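Local coordinates for membrane protein (Acinetobacter baumannii AB307-0294, PDB 5DL5), which forms an outer-membrane beta-barrel of the OprD porin family that probably lets small molecules, antibiotics among them, into the cell, at residues A255-V259 with G270-T274. Numbering follows the deposited sequence.
Sequences ATGTV and GEEKT
Lys273 reaches across from the start of strand 273-286 into the bend made by 255-259, where its ammonium group meets two backbone carbonyls. Lys273 NZ donates to Thr256 O at 2.8 Å, coming in tilted 20° from that carbonyl's plane. The second bond from Lys273 NZ, to Thr258 O, is very short at 2.5 Å and arrives from above the plane, with a C=O...N angle of 130°. The chain gets there by one bend, at chi2, beyond which CD, CE and NZ run out straight; on the way CG and CD pass the methyl of Ala255, and Ala255 CB lies 4.1 Å from Lys273 CG.

Beside the ammonium group stands the carboxylate of Glu271. Its OE2 forms a salt bridge with Lys273 NZ at 3.6 Å, while OE1 rests against the methyl of Thr258, 3.3 Å from CG2, the two side chains crossing at about a right angle. Thr258 turns its hydroxyl back beside its own backbone N, which puts CB and CG2 against the carboxylate. At the turn's other end, Thr256 OG1 is hydrogen-bonded to Asn329 ND2, and Ala255 N to Tyr263 OH.

The contact thus ties the middle of the loop between barrel strands 233-246 and 273-286 back to the start of the second strand. Two carbonyls and a carboxylate converge on the ammonium group of a buried lysine, an environment that would be expected to keep Lys273 protonated and to offset the closeness of Glu271 OE2 to Thr258 O.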
# COMPACT_ATOMS: atom_id res chain seq x y z
N ALA A 255 5.76 -17.92 -11.12
CA ALA A 255 7.09 -18.54 -11.06
C ALA A 255 7.41 -19.20 -12.35
O ALA A 255 6.49 -19.63 -13.03
CB ALA A 255 7.17 -19.62 -10.00
N THR A 256 8.71 -19.23 -12.70
CA THR A 256 9.16 -20.05 -13.90
C THR A 256 10.19 -21.01 -13.42
O THR A 256 10.52 -21.04 -12.21
CB THR A 256 9.74 -19.15 -15.02
OG1 THR A 256 10.65 -18.17 -14.48
CG2 THR A 256 8.60 -18.43 -15.66
N GLY A 257 10.70 -21.81 -14.35
CA GLY A 257 11.59 -22.87 -14.01
C GLY A 257 10.90 -24.02 -13.32
O GLY A 257 9.72 -24.25 -13.57
N THR A 258 11.68 -24.79 -12.52
CA THR A 258 11.17 -26.01 -11.89
C THR A 258 10.06 -25.60 -10.86
O THR A 258 10.38 -24.85 -9.89
CB THR A 258 12.29 -26.79 -11.14
OG1 THR A 258 13.36 -27.16 -12.04
CG2 THR A 258 11.71 -28.08 -10.38
N VAL A 259 8.79 -25.99 -11.12
CA VAL A 259 7.70 -25.90 -10.18
C VAL A 259 7.10 -27.30 -9.96
O VAL A 259 7.30 -28.20 -10.74
CB VAL A 259 6.51 -25.03 -10.68
CG1 VAL A 259 6.90 -23.59 -10.87
CG2 VAL A 259 5.94 -25.54 -11.98
N GLY A 270 7.06 -25.44 -4.32
CA GLY A 270 7.83 -26.54 -3.81
C GLY A 270 9.32 -26.30 -3.96
O GLY A 270 10.07 -27.16 -3.61
N GLU A 271 9.79 -25.18 -4.48
CA GLU A 271 11.17 -24.80 -4.21
C GLU A 271 11.25 -23.29 -4.12
O GLU A 271 10.26 -22.60 -4.46
CB GLU A 271 12.12 -25.30 -5.27
CG GLU A 271 11.91 -24.71 -6.63
CD GLU A 271 12.83 -25.38 -7.67
OE1 GLU A 271 12.88 -26.63 -7.70
OE2 GLU A 271 13.48 -24.64 -8.47
N GLU A 272 12.39 -22.82 -3.60
CA GLU A 272 12.59 -21.38 -3.37
C GLU A 272 12.55 -20.67 -4.76
O GLU A 272 12.92 -21.26 -5.80
CB GLU A 272 13.87 -21.11 -2.55
CG GLU A 272 13.79 -21.74 -1.16
CD GLU A 272 14.74 -21.15 -0.14
OE1 GLU A 272 15.96 -21.05 -0.38
OE2 GLU A 272 14.26 -20.81 0.97
N LYS A 273 12.02 -19.47 -4.79
CA LYS A 273 11.99 -18.62 -5.99
C LYS A 273 12.41 -17.23 -5.50
O LYS A 273 12.16 -16.89 -4.34
CB LYS A 273 10.59 -18.62 -6.58
CG LYS A 273 10.05 -19.94 -7.14
CD LYS A 273 10.83 -20.48 -8.37
CE LYS A 273 10.36 -21.89 -8.69
NZ LYS A 273 11.05 -22.41 -9.88
N THR A 274 13.11 -16.52 -6.36
CA THR A 274 13.70 -15.25 -6.05
C THR A 274 13.29 -14.22 -7.06
O THR A 274 13.30 -14.49 -8.27
CB THR A 274 15.23 -15.41 -6.04
OG1 THR A 274 15.57 -16.13 -4.86
CG2 THR A 274 15.98 -14.02 -5.88